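Local coordinates for protein large T antigen (Merkel cell polyomavirus, PDB 3QFQ) that binds DNA of the viral origin of replication through its origin-binding domain, at residues 32-38 against 80-86. Residues are numbered along the deposited sequence; the frame is centred on the assembly and turned at random.
With nucleotides of chain D; nucleotides of chain E.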
# COMPACT_ATOMS: atom_id res chain seq x y z
N ASN B 32 -11.95 -16.78 -21.85
CA ASN B 32 -10.84 -15.96 -21.39
C ASN B 32 -10.14 -15.27 -22.55
O ASN B 32 -9.17 -14.54 -22.36
CB ASN B 32 -9.83 -16.80 -20.61
CG ASN B 32 -10.44 -17.47 -19.40
OD1 ASN B 32 -10.13 -18.61 -19.08
ND2 ASN B 32 -11.32 -16.75 -18.71
N LYS B 33 -10.64 -15.51 -23.75
CA LYS B 33 -10.05 -14.93 -24.95
C LYS B 33 -9.90 -13.41 -24.82
O LYS B 33 -10.80 -12.72 -24.34
CB LYS B 33 -10.88 -15.27 -26.19
CG LYS B 33 -10.35 -14.65 -27.46
CD LYS B 33 -11.26 -14.91 -28.64
CE LYS B 33 -11.26 -16.37 -29.02
NZ LYS B 33 -12.08 -16.60 -30.24
N THR B 34 -8.74 -12.91 -25.25
CA THR B 34 -8.45 -11.49 -25.20
C THR B 34 -8.59 -10.84 -26.57
O THR B 34 -7.64 -10.82 -27.36
CB THR B 34 -7.04 -11.22 -24.68
OG1 THR B 34 -6.10 -11.92 -25.49
CG2 THR B 34 -6.93 -11.70 -23.24
N VAL B 35 -9.77 -10.29 -26.83
CA VAL B 35 -10.05 -9.61 -28.08
C VAL B 35 -9.50 -8.19 -28.04
O VAL B 35 -9.22 -7.65 -26.97
CB VAL B 35 -11.56 -9.57 -28.35
CG1 VAL B 35 -11.85 -9.07 -29.75
CG2 VAL B 35 -12.16 -10.96 -28.14
N SER B 36 -9.36 -7.59 -29.22
CA SER B 36 -8.85 -6.23 -29.35
C SER B 36 -9.97 -5.24 -29.66
O SER B 36 -9.78 -4.02 -29.56
CB SER B 36 -7.80 -6.17 -30.46
OG SER B 36 -6.71 -7.02 -30.19
N CYS B 37 -11.13 -5.76 -30.06
CA CYS B 37 -12.25 -4.92 -30.47
C CYS B 37 -13.40 -4.99 -29.46
O CYS B 37 -13.87 -6.08 -29.12
CB CYS B 37 -12.75 -5.35 -31.85
SG CYS B 37 -11.50 -5.35 -33.15
N PHE B 38 -13.84 -3.83 -28.99
CA PHE B 38 -14.92 -3.75 -28.01
C PHE B 38 -15.97 -2.72 -28.40
O PHE B 38 -15.73 -1.83 -29.21
CB PHE B 38 -14.36 -3.42 -26.62
CG PHE B 38 -13.20 -4.29 -26.21
CD1 PHE B 38 -13.41 -5.57 -25.72
CD2 PHE B 38 -11.90 -3.82 -26.31
CE1 PHE B 38 -12.34 -6.36 -25.34
CE2 PHE B 38 -10.83 -4.61 -25.93
CZ PHE B 38 -11.05 -5.88 -25.44
N LYS B 80 -4.15 -6.78 -26.66
CA LYS B 80 -5.36 -7.58 -26.47
C LYS B 80 -5.84 -7.51 -25.03
O LYS B 80 -5.04 -7.39 -24.10
CB LYS B 80 -5.11 -9.03 -26.89
CG LYS B 80 -4.82 -9.20 -28.38
CD LYS B 80 -4.59 -10.66 -28.72
CE LYS B 80 -3.41 -11.21 -27.95
NZ LYS B 80 -3.19 -12.65 -28.25
N HIS B 81 -7.16 -7.57 -24.85
CA HIS B 81 -7.75 -7.48 -23.52
C HIS B 81 -9.01 -8.34 -23.39
O HIS B 81 -9.64 -8.68 -24.40
CB HIS B 81 -8.09 -6.03 -23.17
CG HIS B 81 -6.92 -5.11 -23.23
ND1 HIS B 81 -6.03 -4.95 -22.19
CD2 HIS B 81 -6.49 -4.27 -24.21
CE1 HIS B 81 -5.11 -4.07 -22.53
NE2 HIS B 81 -5.36 -3.64 -23.75
N ARG B 82 -9.37 -8.65 -22.15
CA ARG B 82 -10.58 -9.42 -21.86
C ARG B 82 -11.84 -8.58 -22.01
O ARG B 82 -11.82 -7.37 -21.77
CB ARG B 82 -10.53 -9.99 -20.44
CG ARG B 82 -9.82 -11.32 -20.30
CD ARG B 82 -10.37 -12.08 -19.10
NE ARG B 82 -9.59 -13.28 -18.79
CZ ARG B 82 -9.91 -14.15 -17.83
NH1 ARG B 82 -10.99 -13.97 -17.10
NH2 ARG B 82 -9.13 -15.20 -17.62
N VAL B 83 -12.93 -9.23 -22.39
CA VAL B 83 -14.23 -8.57 -22.42
C VAL B 83 -14.59 -8.13 -21.01
O VAL B 83 -15.06 -7.01 -20.80
CB VAL B 83 -15.32 -9.51 -22.98
CG1 VAL B 83 -16.67 -8.80 -23.01
CG2 VAL B 83 -14.95 -10.00 -24.38
N SER B 84 -14.36 -9.02 -20.04
CA SER B 84 -14.63 -8.73 -18.64
C SER B 84 -13.74 -7.61 -18.11
O SER B 84 -14.18 -6.80 -17.28
CB SER B 84 -14.40 -9.99 -17.80
OG SER B 84 -13.06 -10.44 -17.93
N ALA B 85 -12.50 -7.56 -18.59
CA ALA B 85 -11.55 -6.56 -18.13
C ALA B 85 -11.98 -5.15 -18.50
O ALA B 85 -11.79 -4.20 -17.74
CB ALA B 85 -10.17 -6.86 -18.68
N ILE B 86 -12.57 -5.01 -19.69
CA ILE B 86 -13.06 -3.72 -20.15
C ILE B 86 -14.32 -3.30 -19.40
O ILE B 86 -14.47 -2.14 -19.01
CB ILE B 86 -13.35 -3.72 -21.66
CG1 ILE B 86 -12.13 -4.20 -22.44
CG2 ILE B 86 -13.79 -2.34 -22.12
CD1 ILE B 86 -10.89 -3.36 -22.19
P DG D 21 -6.37 -7.10 -19.66
OP1 DG D 21 -6.39 -5.64 -19.40
OP2 DG D 21 -7.54 -7.76 -20.28
O5' DG D 21 -5.10 -7.44 -20.56
C5' DG D 21 -4.99 -8.72 -21.18
C4' DG D 21 -3.70 -9.39 -20.75
O4' DG D 21 -3.87 -10.00 -19.45
C3' DG D 21 -3.21 -10.50 -21.66
O3' DG D 21 -2.41 -9.94 -22.69
C2' DG D 21 -2.39 -11.35 -20.70
C1' DG D 21 -3.20 -11.24 -19.41
N9 DG D 21 -4.21 -12.28 -19.24
C8 DG D 21 -5.57 -12.16 -19.40
N7 DG D 21 -6.22 -13.26 -19.18
C5 DG D 21 -5.23 -14.18 -18.84
C6 DG D 21 -5.33 -15.54 -18.49
O6 DG D 21 -6.35 -16.24 -18.41
N1 DG D 21 -4.08 -16.10 -18.23
C2 DG D 21 -2.89 -15.42 -18.29
N2 DG D 21 -1.78 -16.13 -18.00
N3 DG D 21 -2.78 -14.14 -18.61
C4 DG D 21 -3.99 -13.59 -18.88
P DA D 20 -9.83 -6.98 -14.12
OP1 DA D 20 -9.87 -5.51 -14.07
OP2 DA D 20 -11.05 -7.73 -14.49
O5' DA D 20 -8.68 -7.45 -15.12
C5' DA D 20 -7.30 -7.13 -14.95
C4' DA D 20 -6.49 -7.94 -15.94
O4' DA D 20 -6.33 -9.30 -15.47
C3' DA D 20 -7.09 -8.05 -17.33
O3' DA D 20 -6.06 -7.84 -18.27
C2' DA D 20 -7.59 -9.49 -17.40
C1' DA D 20 -6.53 -10.19 -16.55
N9 DA D 20 -6.95 -11.48 -16.03
C8 DA D 20 -8.22 -11.87 -15.73
N7 DA D 20 -8.30 -13.10 -15.28
C5 DA D 20 -6.99 -13.54 -15.27
C6 DA D 20 -6.40 -14.77 -14.90
N6 DA D 20 -7.09 -15.81 -14.43
N1 DA D 20 -5.06 -14.88 -15.02
C2 DA D 20 -4.36 -13.84 -15.49
N3 DA D 20 -4.81 -12.64 -15.87
C4 DA D 20 -6.14 -12.56 -15.74
P DG E 5 -15.96 -24.71 -20.04
OP1 DG E 5 -16.49 -26.02 -19.60
OP2 DG E 5 -16.53 -23.47 -19.46
O5' DG E 5 -14.38 -24.68 -19.79
C5' DG E 5 -13.57 -25.69 -20.38
C4' DG E 5 -12.10 -25.31 -20.28
O4' DG E 5 -11.82 -24.22 -21.18
C3' DG E 5 -11.66 -24.86 -18.89
O3' DG E 5 -10.51 -25.59 -18.51
C2' DG E 5 -11.34 -23.38 -19.09
C1' DG E 5 -10.89 -23.38 -20.54
N9 DG E 5 -10.93 -22.07 -21.18
C8 DG E 5 -11.95 -21.15 -21.14
N7 DG E 5 -11.70 -20.07 -21.81
C5 DG E 5 -10.43 -20.28 -22.34
C6 DG E 5 -9.62 -19.46 -23.16
O6 DG E 5 -9.88 -18.33 -23.60
N1 DG E 5 -8.40 -20.06 -23.46
C2 DG E 5 -8.01 -21.31 -23.03
N2 DG E 5 -6.80 -21.73 -23.42
N3 DG E 5 -8.75 -22.09 -22.26
C4 DG E 5 -9.94 -21.51 -21.96
O HOH W 1 -13.05 -12.69 -22.45
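Asn32 and Arg82 run side by side into the DNA, amide and guanidinium planes only 16° apart. Asn32 covers one face of the guanidinium and N7 of DA20 of chain D lies over the other, 3.2 Å from Arg82 CZ. At its edge, Arg82 NH2 donates to O6 of DG21 of chain D at 3.1 Å, and NE adds a weak bond to N7 of the same guanine; this two-point reading of a guanine from the major groove is a familiar use of arginine. An extended chain from CG to NE (chi3 -171°) carries the group that far. Asn32 instead uses its backbone N, bonded to N7 of DG5 of chain E, so the pair reaches bases of both DNA chains, D and E. The backbone N of Arg82, at the N-cap of helix 83-90, grips OP2 of DG21 at 2.8 Å, while His81 ND1 takes OP1 of that phosphate at the edge of its ring; Ser79 OG holds NE2 and would fix the ring's rotation. Lys80 crosses Thr34 at about a right angle, its CB 3.4 Å from Thr34 OG1, and both polar ends go to DNA phosphates. Between the backbones, His81 N donates to Val35 O (3.0 Å). Deeper in, Ile86 CG1 sits over the centre of the Phe38 ring, 3.5 Å from the centroid and 7° off its normal, a CH-pi contact, with His81 O at the ring edge. Strand 34-42 and the loop before it thus lie against strand 80-82, which runs antiparallel to 34-42, and Phe38 meets the start of helix 83-90; behind them, Phe38 pairs through its backbone with Phe75 of strand 71-77, and Ile86 packs on Phe75 and Phe57.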